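Local structure of antitoxin RelF (3G5O) at residues Met8-Ile13 against Thr35-Gly40. The protein neutralises the toxin RelG by direct binding and, in complex with it, binds DNA and represses its own promoter. Sequence-based numbering, arbitrary orientation.
Sequences MRILPI and TITKNG
Strand 8-12 runs parallel to strand 33-38. Three backbone hydrogen bonds join the strands, and a fourth comes from Ile13 at the start of helix 13-16. Thr35 N donates to Arg9 O, and Leu11 N returns an almost straight bond to Thr35 O (2.8 Å, 170° at the hydrogen). Thr37 N then reaches Leu11 O (2.8 Å) from above the carbonyl plane. The last and longest bond, Ile13 N to Thr37 O at 3.2 Å, follows the N-cap Pro12. Helices 13-16 and 20-28 link the pair in a beta-alpha-beta crossover, and strand 33-38 is central, antiparallel to 41-48 on its other side.

Ile10, Pro12, Thr35 and Thr37 share one face. Ile10 holds CG2 anti to its backbone N, and this methyl meets Thr37 CG2 at 3.7 Å, the two side chains crossing at about a right angle. Thr37 places OG1 between its backbone N and carbonyl carbon (chi1 66°), so Thr37 OG1 lies 3.5 Å from Pro12 CA.

Leu11 and Ile36 point to the other face. There Ile13 crosses Ile36 obliquely. With chi1 at -146°, away from a staggered value, Ile13 CG1 lies 3.9 Å from Ile36 CG2. Lys38 NZ forms a salt bridge with Asp25 of the second subunit.

Backbone bonding thus fixes the strand pairing of this Phd/YefM-family antitoxin, while the salt bridge and packing by Leu46 and Asn21 of the second subunit join the Ile13-Ile36 side to that copy.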
loop_
_atom_site.group_PDB
_atom_site.type_symbol
_atom_site.label_atom_id
_atom_site.label_comp_id
_atom_site.label_asym_id
_atom_site.label_seq_id
_atom_site.Cartn_x
_atom_site.Cartn_y
_atom_site.Cartn_z
ATOM N N MET A 8 15.592 9.546 6.998
ATOM C CA MET A 8 14.947 9.940 5.729
ATOM C C MET A 8 15.688 11.067 5.010
ATOM O O MET A 8 15.213 12.208 4.965
ATOM C CB MET A 8 13.478 10.323 5.955
ATOM C CG MET A 8 12.524 9.133 6.056
ATOM S SD MET A 8 10.918 9.623 6.703
ATOM C CE MET A 8 11.146 9.316 8.468
ATOM N N ARG A 9 16.839 10.729 4.436
ATOM C CA ARG A 9 17.758 11.693 3.849
ATOM C C ARG A 9 17.417 12.108 2.403
ATOM O O ARG A 9 17.003 11.296 1.581
ATOM C CB ARG A 9 19.194 11.160 3.936
ATOM C CG ARG A 9 19.674 10.766 5.372
ATOM C CD ARG A 9 20.244 11.969 6.145
ATOM N NE ARG A 9 20.765 11.615 7.468
ATOM C CZ ARG A 9 20.059 11.669 8.602
ATOM N NH1 ARG A 9 18.790 12.048 8.579
ATOM N NH2 ARG A 9 20.613 11.335 9.764
ATOM N N ILE A 10 17.603 13.389 2.109
ATOM C CA ILE A 10 17.439 13.933 0.781
ATOM C C ILE A 10 18.825 14.358 0.329
ATOM O O ILE A 10 19.460 15.196 0.956
ATOM C CB ILE A 10 16.461 15.118 0.780
ATOM C CG1 ILE A 10 15.093 14.682 1.343
ATOM C CG2 ILE A 10 16.320 15.703 -0.609
ATOM C CD1 ILE A 10 14.118 15.850 1.696
ATOM N N LEU A 11 19.298 13.763 -0.756
ATOM C CA LEU A 11 20.681 13.903 -1.159
ATOM C C LEU A 11 20.850 14.154 -2.644
ATOM O O LEU A 11 20.139 13.566 -3.461
ATOM C CB LEU A 11 21.485 12.652 -0.769
ATOM C CG LEU A 11 21.826 12.408 0.708
ATOM C CD1 LEU A 11 22.528 11.087 0.792
ATOM C CD2 LEU A 11 22.732 13.511 1.314
ATOM N N PRO A 12 21.824 15.010 -3.003
ATOM C CA PRO A 12 22.139 15.172 -4.423
ATOM C C PRO A 12 22.834 13.936 -4.971
ATOM O O PRO A 12 23.501 13.231 -4.229
ATOM C CB PRO A 12 23.090 16.386 -4.454
ATOM C CG PRO A 12 23.598 16.542 -3.038
ATOM C CD PRO A 12 22.556 15.966 -2.131
ATOM N N ILE A 13 22.672 13.699 -6.266
ATOM C CA ILE A 13 23.257 12.566 -6.934
ATOM C C ILE A 13 24.791 12.584 -6.827
ATOM O O ILE A 13 25.410 11.522 -6.701
ATOM C CB ILE A 13 22.757 12.514 -8.401
ATOM C CG1 ILE A 13 22.592 11.085 -8.897
ATOM C CG2 ILE A 13 23.632 13.366 -9.333
ATOM C CD1 ILE A 13 21.903 11.015 -10.276
ATOM N N THR A 35 15.960 10.056 -0.815
ATOM C CA THR A 35 15.454 10.737 -1.991
ATOM C C THR A 35 16.661 11.371 -2.675
ATOM O O THR A 35 17.439 12.151 -2.049
ATOM C CB THR A 35 14.439 11.839 -1.643
ATOM O OG1 THR A 35 13.339 11.291 -0.918
ATOM C CG2 THR A 35 13.911 12.538 -2.908
ATOM N N ILE A 36 16.805 11.046 -3.953
ATOM C CA ILE A 36 17.946 11.433 -4.713
ATOM C C ILE A 36 17.477 12.593 -5.569
ATOM O O ILE A 36 16.507 12.446 -6.310
ATOM C CB ILE A 36 18.434 10.275 -5.617
ATOM C CG1 ILE A 36 18.986 9.109 -4.775
ATOM C CG2 ILE A 36 19.485 10.773 -6.606
ATOM C CD1 ILE A 36 19.376 7.887 -5.633
ATOM N N THR A 37 18.141 13.743 -5.444
ATOM C CA THR A 37 17.765 14.912 -6.250
ATOM C C THR A 37 18.689 15.127 -7.445
ATOM O O THR A 37 19.863 14.750 -7.431
ATOM C CB THR A 37 17.702 16.229 -5.420
ATOM O OG1 THR A 37 19.015 16.555 -4.972
ATOM C CG2 THR A 37 16.803 16.072 -4.231
ATOM N N LYS A 38 18.122 15.736 -8.475
ATOM C CA LYS A 38 18.797 16.037 -9.721
ATOM C C LYS A 38 18.294 17.433 -10.070
ATOM O O LYS A 38 17.080 17.661 -10.119
ATOM C CB LYS A 38 18.383 15.040 -10.799
ATOM C CG LYS A 38 19.513 14.548 -11.683
ATOM C CD LYS A 38 18.981 13.927 -12.968
ATOM C CE LYS A 38 20.116 13.742 -13.977
ATOM N NZ LYS A 38 19.667 13.844 -15.411
ATOM N N ASN A 39 19.235 18.369 -10.262
ATOM C CA ASN A 39 18.937 19.808 -10.420
ATOM C C ASN A 39 18.122 20.351 -9.231
ATOM O O ASN A 39 17.170 21.121 -9.411
ATOM C CB ASN A 39 18.210 20.084 -11.750
ATOM C CG ASN A 39 18.736 19.232 -12.903
ATOM O OD1 ASN A 39 18.012 18.382 -13.446
ATOM N ND2 ASN A 39 20.001 19.448 -13.281
ATOM N N GLY A 40 18.457 19.917 -8.017
ATOM C CA GLY A 40 17.678 20.322 -6.827
ATOM C C GLY A 40 16.260 19.744 -6.676
ATOM O O GLY A 40 15.624 19.925 -5.627
#